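Local coordinates for protein carbohydrate kinase, pfkB family (Enterococcus faecalis, PDB 3KTN) that probably transfers a phosphoryl group from ATP to a sugar acid, as a putative 2-keto-3-deoxygluconate kinase of the PfkB family that binds magnesium, at residues Y20-Q25 / F91-Y96; A52-L57 / Y121-F126. All coordinates share one frame; numbering follows the deposited sequence.

Interaction 1 of 2, residues Y20-Q25 / F91-Y96; sequences YLMLEQ and FAEMGY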
ATOM      1  N   TYR A  20       1.312  -4.981 -12.347  1.00 19.47           N
ATOM      2  CA  TYR A  20       1.443  -6.135 -13.248  1.00 21.02           C
ATOM      3  C   TYR A  20       2.275  -7.213 -12.562  1.00 21.29           C
ATOM      4  O   TYR A  20       2.924  -8.028 -13.220  1.00 22.41           O
ATOM      5  CB  TYR A  20       2.135  -5.721 -14.553  1.00 20.06           C
ATOM      6  CG  TYR A  20       1.469  -4.560 -15.257  1.00 21.25           C
ATOM      7  CD1 TYR A  20       0.360  -4.758 -16.085  1.00 20.76           C
ATOM      8  CD2 TYR A  20       1.935  -3.256 -15.072  1.00 21.87           C
ATOM      9  CE1 TYR A  20      -0.268  -3.675 -16.717  1.00 23.21           C
ATOM     10  CE2 TYR A  20       1.310  -2.173 -15.693  1.00 20.78           C
ATOM     11  CZ  TYR A  20       0.216  -2.391 -16.511  1.00 22.23           C
ATOM     12  OH  TYR A  20      -0.396  -1.327 -17.116  1.00 22.47           O
ATOM     13  N   LEU A  21       2.243  -7.206 -11.235  1.00 20.14           N
ATOM     14  CA  LEU A  21       3.008  -8.156 -10.434  1.00 22.43           C
ATOM     15  C   LEU A  21       2.464  -9.585 -10.461  1.00 23.49           C
ATOM     16  O   LEU A  21       1.273  -9.817 -10.690  1.00 22.15           O
ATOM     17  CB  LEU A  21       3.087  -7.655  -8.984  1.00 20.18           C
ATOM     18  CG  LEU A  21       3.778  -6.301  -8.819  1.00 24.01           C
ATOM     19  CD1 LEU A  21       3.586  -5.788  -7.396  1.00 22.13           C
ATOM     20  CD2 LEU A  21       5.265  -6.455  -9.141  1.00 23.37           C
HETATM   21  N   MSE A  22       3.351 -10.545 -10.223  1.00 24.47           N
HETATM   22  CA  MSE A  22       2.965 -11.954 -10.215  1.00 27.27           C
HETATM   23  C   MSE A  22       2.824 -12.426  -8.777  1.00 26.01           C
HETATM   24  O   MSE A  22       3.316 -11.768  -7.855  1.00 26.50           O
HETATM   25  CB  MSE A  22       4.027 -12.796 -10.933  1.00 29.55           C
HETATM   26  CG  MSE A  22       4.263 -12.393 -12.381  1.00 40.96           C
HETATM   27 SE   MSE A  22       5.700 -13.407 -13.233  1.00 55.79          SE
HETATM   28  CE  MSE A  22       7.170 -12.255 -12.804  1.00 52.84           C
ATOM     29  N   LEU A  23       2.149 -13.558  -8.593  1.00 25.80           N
ATOM     30  CA  LEU A  23       1.961 -14.135  -7.267  1.00 27.27           C
ATOM     31  C   LEU A  23       3.290 -14.385  -6.574  1.00 27.40           C
ATOM     32  O   LEU A  23       3.410 -14.164  -5.378  1.00 27.54           O
ATOM     33  CB  LEU A  23       1.179 -15.450  -7.352  1.00 28.30           C
ATOM     34  CG  LEU A  23      -0.320 -15.264  -7.571  1.00 28.76           C
ATOM     35  CD1 LEU A  23      -0.979 -16.610  -7.843  1.00 27.66           C
ATOM     36  CD2 LEU A  23      -0.915 -14.582  -6.336  1.00 28.92           C
ATOM     37  N   GLU A  24       4.288 -14.839  -7.326  1.00 27.55           N
ATOM     38  CA  GLU A  24       5.596 -15.108  -6.746  1.00 29.43           C
ATOM     39  C   GLU A  24       6.404 -13.851  -6.416  1.00 29.62           C
ATOM     40  O   GLU A  24       7.474 -13.946  -5.828  1.00 28.56           O
ATOM     41  CB  GLU A  24       6.417 -16.023  -7.672  1.00 31.97           C
ATOM     42  CG  GLU A  24       6.116 -17.517  -7.455  1.00 39.83           C
ATOM     43  CD  GLU A  24       6.919 -18.453  -8.368  1.00 43.24           C
ATOM     44  OE1 GLU A  24       8.165 -18.344  -8.400  1.00 47.72           O
ATOM     45  OE2 GLU A  24       6.303 -19.308  -9.044  1.00 41.37           O
ATOM     46  N   GLN A  25       5.896 -12.676  -6.782  1.00 27.65           N
ATOM     47  CA  GLN A  25       6.628 -11.444  -6.508  1.00 26.07           C
ATOM     48  C   GLN A  25       6.134 -10.676  -5.293  1.00 25.27           C
ATOM     49  O   GLN A  25       6.881  -9.886  -4.719  1.00 25.89           O
ATOM     50  CB  GLN A  25       6.568 -10.502  -7.710  1.00 26.66           C
ATOM     51  CG  GLN A  25       7.304 -10.972  -8.944  1.00 25.29           C
ATOM     52  CD  GLN A  25       7.149  -9.997 -10.096  1.00 25.66           C
ATOM     53  OE1 GLN A  25       6.083  -9.900 -10.701  1.00 20.86           O
ATOM     54  NE2 GLN A  25       8.210  -9.257 -10.392  1.00 23.51           N
ATOM     55  N   PHE A  91      -7.460 -16.438  -8.957  1.00 26.70           N
ATOM     56  CA  PHE A  91      -6.394 -15.460  -8.888  1.00 25.81           C
ATOM     57  C   PHE A  91      -6.192 -14.955 -10.304  1.00 27.50           C
ATOM     58  O   PHE A  91      -6.319 -15.722 -11.265  1.00 25.71           O
ATOM     59  CB  PHE A  91      -5.114 -16.110  -8.379  1.00 22.93           C
ATOM     60  CG  PHE A  91      -5.162 -16.465  -6.924  1.00 24.06           C
ATOM     61  CD1 PHE A  91      -4.593 -15.624  -5.965  1.00 23.67           C
ATOM     62  CD2 PHE A  91      -5.831 -17.611  -6.499  1.00 23.67           C
ATOM     63  CE1 PHE A  91      -4.693 -15.914  -4.608  1.00 22.04           C
ATOM     64  CE2 PHE A  91      -5.937 -17.907  -5.139  1.00 25.12           C
ATOM     65  CZ  PHE A  91      -5.367 -17.053  -4.193  1.00 24.01           C
ATOM     66  N   ALA A  92      -5.910 -13.665 -10.438  1.00 25.32           N
ATOM     67  CA  ALA A  92      -5.676 -13.088 -11.752  1.00 25.90           C
ATOM     68  C   ALA A  92      -4.391 -12.273 -11.724  1.00 26.05           C
ATOM     69  O   ALA A  92      -4.319 -11.227 -11.081  1.00 27.38           O
ATOM     70  CB  ALA A  92      -6.858 -12.214 -12.156  1.00 20.61           C
ATOM     71  N   GLU A  93      -3.369 -12.768 -12.412  1.00 26.92           N
ATOM     72  CA  GLU A  93      -2.082 -12.076 -12.482  1.00 26.89           C
ATOM     73  C   GLU A  93      -2.093 -11.343 -13.815  1.00 26.27           C
ATOM     74  O   GLU A  93      -2.045 -11.970 -14.869  1.00 26.74           O
ATOM     75  CB  GLU A  93      -0.940 -13.096 -12.433  1.00 28.70           C
ATOM     76  CG  GLU A  93      -0.805 -13.809 -11.091  1.00 27.70           C
ATOM     77  CD  GLU A  93       0.128 -15.010 -11.160  1.00 32.93           C
ATOM     78  OE1 GLU A  93      -0.361 -16.112 -11.490  1.00 31.75           O
ATOM     79  OE2 GLU A  93       1.345 -14.854 -10.896  1.00 26.93           O
HETATM   80  N   MSE A  94      -2.163 -10.015 -13.763  1.00 26.15           N
HETATM   81  CA  MSE A  94      -2.243  -9.201 -14.975  1.00 26.24           C
HETATM   82  C   MSE A  94      -1.008  -9.247 -15.867  1.00 26.91           C
HETATM   83  O   MSE A  94       0.113  -9.022 -15.416  1.00 24.47           O
HETATM   84  CB  MSE A  94      -2.569  -7.750 -14.609  1.00 27.66           C
HETATM   85  CG  MSE A  94      -3.800  -7.610 -13.715  1.00 35.65           C
HETATM   86 SE   MSE A  94      -5.364  -8.561 -14.409  1.00 51.36          SE
HETATM   87  CE  MSE A  94      -5.084 -10.250 -13.651  1.00 45.81           C
ATOM     88  N   GLY A  95      -1.241  -9.550 -17.143  1.00 27.11           N
ATOM     89  CA  GLY A  95      -0.168  -9.612 -18.113  1.00 28.30           C
ATOM     90  C   GLY A  95       0.147  -8.234 -18.674  1.00 29.32           C
ATOM     91  O   GLY A  95      -0.465  -7.227 -18.297  1.00 28.46           O
ATOM     92  N   TYR A  96       1.101  -8.197 -19.592  1.00 27.08           N
ATOM     93  CA  TYR A  96       1.542  -6.956 -20.211  1.00 27.19           C
ATOM     94  C   TYR A  96       2.201  -7.343 -21.527  1.00 25.82           C
ATOM     95  O   TYR A  96       2.967  -8.305 -21.577  1.00 24.91           O
ATOM     96  CB  TYR A  96       2.574  -6.281 -19.308  1.00 25.63           C
ATOM     97  CG  TYR A  96       3.016  -4.916 -19.770  1.00 29.27           C
ATOM     98  CD1 TYR A  96       2.421  -3.762 -19.264  1.00 28.58           C
ATOM     99  CD2 TYR A  96       4.047  -4.773 -20.700  1.00 29.94           C
ATOM    100  CE1 TYR A  96       2.845  -2.496 -19.667  1.00 31.35           C
ATOM    101  CE2 TYR A  96       4.477  -3.515 -21.111  1.00 30.24           C
ATOM    102  CZ  TYR A  96       3.872  -2.381 -20.587  1.00 31.09           C
ATOM    103  OH  TYR A  96       4.301  -1.132 -20.968  1.00 29.27           O
TER
HETATM  104  O   HOH W   1       1.265 -10.733 -13.623  1.00 22.51           O
HETATM  105  O   HOH W   2      -1.172  -8.646 -11.317  1.00 27.22           O
HETATM  106  O   HOH W   3       3.439 -16.133  -9.850  1.00 28.74           O

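Interaction 2 of 2, residues A52-L57 / Y121-F126; sequences ALITKL and YDFEAF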
ATOM      1  N   ALA A  52     -31.359  -7.233  -9.463  1.00 31.99           N
ATOM      2  CA  ALA A  52     -31.332  -8.095  -8.298  1.00 32.44           C
ATOM      3  C   ALA A  52     -30.683  -9.418  -8.675  1.00 33.21           C
ATOM      4  O   ALA A  52     -30.970  -9.982  -9.733  1.00 33.30           O
ATOM      5  CB  ALA A  52     -32.748  -8.328  -7.783  1.00 33.51           C
ATOM      6  N   LEU A  53     -29.807  -9.912  -7.808  1.00 31.96           N
ATOM      7  CA  LEU A  53     -29.122 -11.165  -8.068  1.00 31.45           C
ATOM      8  C   LEU A  53     -29.741 -12.308  -7.279  1.00 32.56           C
ATOM      9  O   LEU A  53     -29.965 -12.192  -6.075  1.00 32.96           O
ATOM     10  CB  LEU A  53     -27.638 -11.047  -7.702  1.00 32.22           C
ATOM     11  CG  LEU A  53     -26.782 -12.293  -7.924  1.00 32.22           C
ATOM     12  CD1 LEU A  53     -26.746 -12.620  -9.414  1.00 32.86           C
ATOM     13  CD2 LEU A  53     -25.367 -12.047  -7.403  1.00 34.17           C
ATOM     14  N   ILE A  54     -30.017 -13.410  -7.967  1.00 31.75           N
ATOM     15  CA  ILE A  54     -30.577 -14.586  -7.324  1.00 33.25           C
ATOM     16  C   ILE A  54     -29.430 -15.577  -7.193  1.00 31.22           C
ATOM     17  O   ILE A  54     -28.916 -16.070  -8.193  1.00 30.82           O
ATOM     18  CB  ILE A  54     -31.703 -15.219  -8.175  1.00 35.79           C
ATOM     19  CG1 ILE A  54     -32.780 -14.174  -8.465  1.00 38.27           C
ATOM     20  CG2 ILE A  54     -32.300 -16.409  -7.438  1.00 35.29           C
ATOM     21  CD1 ILE A  54     -33.860 -14.646  -9.428  1.00 44.24           C
ATOM     22  N   THR A  55     -29.029 -15.863  -5.961  1.00 31.07           N
ATOM     23  CA  THR A  55     -27.924 -16.777  -5.718  1.00 30.39           C
ATOM     24  C   THR A  55     -27.865 -17.057  -4.221  1.00 30.18           C
ATOM     25  O   THR A  55     -28.752 -16.650  -3.475  1.00 32.24           O
ATOM     26  CB  THR A  55     -26.586 -16.128  -6.155  1.00 31.41           C
ATOM     27  OG1 THR A  55     -25.531 -17.101  -6.135  1.00 32.24           O
ATOM     28  CG2 THR A  55     -26.233 -14.994  -5.209  1.00 28.66           C
ATOM     29  N   LYS A  56     -26.819 -17.751  -3.789  1.00 30.36           N
ATOM     30  CA  LYS A  56     -26.628 -18.045  -2.371  1.00 31.99           C
ATOM     31  C   LYS A  56     -25.219 -17.641  -1.954  1.00 32.01           C
ATOM     32  O   LYS A  56     -24.282 -17.689  -2.757  1.00 30.68           O
ATOM     33  CB  LYS A  56     -26.790 -19.543  -2.073  1.00 33.33           C
ATOM     34  CG  LYS A  56     -28.148 -20.148  -2.415  1.00 35.39           C
ATOM     35  CD  LYS A  56     -29.274 -19.579  -1.566  1.00 34.77           C
ATOM     36  CE  LYS A  56     -30.602 -20.271  -1.902  1.00 36.71           C
ATOM     37  NZ  LYS A  56     -31.777 -19.552  -1.339  1.00 32.80           N
ATOM     38  N   LEU A  57     -25.084 -17.244  -0.695  1.00 31.20           N
ATOM     39  CA  LEU A  57     -23.792 -16.889  -0.119  1.00 32.12           C
ATOM     40  C   LEU A  57     -23.788 -17.475   1.282  1.00 30.50           C
ATOM     41  O   LEU A  57     -24.823 -17.500   1.951  1.00 32.14           O
ATOM     42  CB  LEU A  57     -23.596 -15.367  -0.069  1.00 30.11           C
ATOM     43  CG  LEU A  57     -23.233 -14.713  -1.408  1.00 29.80           C
ATOM     44  CD1 LEU A  57     -23.109 -13.198  -1.241  1.00 30.86           C
ATOM     45  CD2 LEU A  57     -21.931 -15.295  -1.909  1.00 27.20           C
ATOM     46  N   TYR A 121     -34.839 -21.977  -3.878  1.00 49.91           N
ATOM     47  CA  TYR A 121     -35.213 -20.671  -4.416  1.00 49.53           C
ATOM     48  C   TYR A 121     -36.711 -20.510  -4.643  1.00 50.52           C
ATOM     49  O   TYR A 121     -37.365 -21.404  -5.178  1.00 51.08           O
ATOM     50  CB  TYR A 121     -34.504 -20.430  -5.751  1.00 47.91           C
ATOM     51  CG  TYR A 121     -32.991 -20.473  -5.701  1.00 46.55           C
ATOM     52  CD1 TYR A 121     -32.243 -19.343  -5.351  1.00 45.04           C
ATOM     53  CD2 TYR A 121     -32.305 -21.636  -6.041  1.00 44.84           C
ATOM     54  CE1 TYR A 121     -30.840 -19.380  -5.349  1.00 44.18           C
ATOM     55  CE2 TYR A 121     -30.920 -21.685  -6.042  1.00 43.95           C
ATOM     56  CZ  TYR A 121     -30.191 -20.560  -5.699  1.00 44.25           C
ATOM     57  OH  TYR A 121     -28.817 -20.637  -5.719  1.00 41.98           O
ATOM     58  N   ASP A 122     -37.247 -19.357  -4.260  1.00 50.80           N
ATOM     59  CA  ASP A 122     -38.665 -19.090  -4.460  1.00 50.70           C
ATOM     60  C   ASP A 122     -38.815 -18.360  -5.786  1.00 48.93           C
ATOM     61  O   ASP A 122     -39.164 -17.181  -5.817  1.00 48.09           O
ATOM     62  CB  ASP A 122     -39.217 -18.217  -3.336  1.00 53.21           C
ATOM     63  CG  ASP A 122     -40.738 -18.191  -3.313  1.00 56.89           C
ATOM     64  OD1 ASP A 122     -41.354 -18.112  -4.398  1.00 57.46           O
ATOM     65  OD2 ASP A 122     -41.316 -18.244  -2.206  1.00 58.47           O
ATOM     66  N   PHE A 123     -38.554 -19.069  -6.882  1.00 49.00           N
ATOM     67  CA  PHE A 123     -38.636 -18.481  -8.217  1.00 50.24           C
ATOM     68  C   PHE A 123     -39.975 -17.823  -8.518  1.00 52.08           C
ATOM     69  O   PHE A 123     -40.025 -16.784  -9.180  1.00 52.02           O
ATOM     70  CB  PHE A 123     -38.330 -19.535  -9.285  1.00 48.81           C
ATOM     71  CG  PHE A 123     -36.910 -20.041  -9.254  1.00 48.59           C
ATOM     72  CD1 PHE A 123     -35.839 -19.153  -9.195  1.00 48.77           C
ATOM     73  CD2 PHE A 123     -36.644 -21.404  -9.309  1.00 47.90           C
ATOM     74  CE1 PHE A 123     -34.523 -19.616  -9.190  1.00 48.58           C
ATOM     75  CE2 PHE A 123     -35.331 -21.879  -9.307  1.00 48.90           C
ATOM     76  CZ  PHE A 123     -34.269 -20.981  -9.248  1.00 48.39           C
ATOM     77  N   GLU A 124     -41.055 -18.431  -8.039  1.00 53.99           N
ATOM     78  CA  GLU A 124     -42.396 -17.894  -8.253  1.00 55.08           C
ATOM     79  C   GLU A 124     -42.464 -16.453  -7.755  1.00 53.82           C
ATOM     80  O   GLU A 124     -42.875 -15.549  -8.483  1.00 53.86           O
ATOM     81  CB  GLU A 124     -43.428 -18.735  -7.495  1.00 58.20           C
ATOM     82  CG  GLU A 124     -43.512 -20.190  -7.921  1.00 63.45           C
ATOM     83  CD  GLU A 124     -44.521 -20.418  -9.029  1.00 67.01           C
ATOM     84  OE1 GLU A 124     -45.698 -20.035  -8.850  1.00 69.31           O
ATOM     85  OE2 GLU A 124     -44.143 -20.985 -10.075  1.00 68.79           O
ATOM     86  N   ALA A 125     -42.057 -16.250  -6.506  1.00 52.53           N
ATOM     87  CA  ALA A 125     -42.075 -14.927  -5.892  1.00 52.29           C
ATOM     88  C   ALA A 125     -41.159 -13.925  -6.589  1.00 52.67           C
ATOM     89  O   ALA A 125     -41.501 -12.746  -6.714  1.00 52.81           O
ATOM     90  CB  ALA A 125     -41.695 -15.037  -4.424  1.00 52.07           C
ATOM     91  N   PHE A 126     -39.997 -14.391  -7.043  1.00 51.63           N
ATOM     92  CA  PHE A 126     -39.044 -13.506  -7.706  1.00 50.96           C
ATOM     93  C   PHE A 126     -39.556 -13.056  -9.063  1.00 49.81           C
ATOM     94  O   PHE A 126     -39.588 -11.859  -9.357  1.00 47.25           O
ATOM     95  CB  PHE A 126     -37.689 -14.196  -7.890  1.00 51.52           C
ATOM     96  CG  PHE A 126     -37.151 -14.826  -6.639  1.00 53.44           C
ATOM     97  CD1 PHE A 126     -37.487 -14.325  -5.383  1.00 53.78           C
ATOM     98  CD2 PHE A 126     -36.290 -15.915  -6.716  1.00 54.31           C
ATOM     99  CE1 PHE A 126     -36.972 -14.898  -4.223  1.00 53.94           C
ATOM    100  CE2 PHE A 126     -35.766 -16.496  -5.560  1.00 55.51           C
ATOM    101  CZ  PHE A 126     -36.110 -15.986  -4.310  1.00 54.50           C
TER

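Interaction 1 of 2, residues Y20-Q25 / F91-Y96
Glu93 sets its CG beside its own backbone N (chi1 -68°), and the extended chain beyond CG brings the carboxylate to the turn at Leu23; Tyr96 has CG anti to its backbone N (chi1 -174°), and the CD1 edge of its ring meets the ring of Tyr20. Leu23 N donates to Glu93 OE2 over 2.8 Å in a nearly straight bond, the N-H arriving from above the carboxylate plane. The same oxygen accepts from water 3, which in turn takes the N-H of Glu24, so one carboxylate oxygen serves two successive amides, the second through water. A glutamate suits this place because its chain is long enough to leave the strand and end in an acceptor. Its aliphatic part is used as well: CG lies against Leu23 CG. Leu23 CD2 meets Phe91 CD1 at 3.8 Å, the two side chains crossing at about a right angle. At the other end the two tyrosines form a T-shaped pair, centroids 5.0 Å apart, in which Tyr96 CD1 stands over the centre of the Tyr20 ring. Between these ends no direct backbone hydrogen bond links the two segments; water 2 bridges them, donating to Leu21 O at 2.8 Å and accepting from Met94 N. The contact fastens the loop between strands 12-16 and 28-34 to the end of strand 88-93 in the smaller sheet, which in PfkB kinases forms the lid. Subunits of the assembly close round it: Glu93 OE1 makes a salt bridge with Arg61 of the third subunit, while Glu24 OE1 bonds to His46 and Gln25 NE2 to Gln314 O, both of the second subunit. With an arginine on one oxygen and an amide and a water on the other, the buried carboxylate is probably held in its charged form.

Interaction 2 of 2, residues A52-L57 / Y121-F126
Lys56 and Tyr121 lie side by side but point opposite ways, the lysine chain running across one face of the ring. Its CE lies 3.9 Å from the centroid of the Tyr121 ring in a CH-pi contact, displaced toward the rim, while NZ makes an off-centre cation-pi approach at 4.5 Å from the same centroid. A bend at chi2 (-65°) places CD above the hydroxyl end of the ring, the extended remainder of the chain takes CE over the face, and CG rests 3.4 Å from Tyr121 OH. Lysine suits this place because its CE methylene covers the aromatic face while its ammonium group reaches beyond to Asp120 O; the tyrosine hydroxyl bonds to Ser116. Strand 50-57 lies next to the edge strand 80-82 in the large, mainly parallel sheet of the ribokinase-like fold, and residues 121-126 lead into helix 123-127, whose N-cap, Asp122, accepts from Ala125 N through OD1 at 2.9 Å. Ile54 fills the angle between the strand and this helix start. Its CG2 touches Tyr121 CD1 at 3.6 Å and also Phe126 CE2, while its CD1 adds Phe126 CD2 at 3.9 Å; a beta-branched residue can serve both rings from one strand position. Tyr121 CB sits over a face of the Phe123 ring, 3.5 Å above its plane, and Thr55, whose CB points away from the helix, hydrogen-bonds Gly9 O through OG1.

Interactions 1 and 2 belong to different sheets of one kinase chain: 20-25 with 91-96 lies at the smaller, four-stranded sheet, whereas 52-57 with 121-126 joins the large sheet to a helix start. Their centres are 35 Å apart and their nearest atoms about 16 Å, so they do not touch, yet their segments alternate along the chain. Interaction 1 is the one near the metal: the side chain of Met94 comes within about 4 Å of that of Ile276, a magnesium-site residue, and about 9 Å of the ion itself. Interaction 1 also meets two other subunits; no other chain of the assembly touches interaction 2, which lies away from the annotated sites.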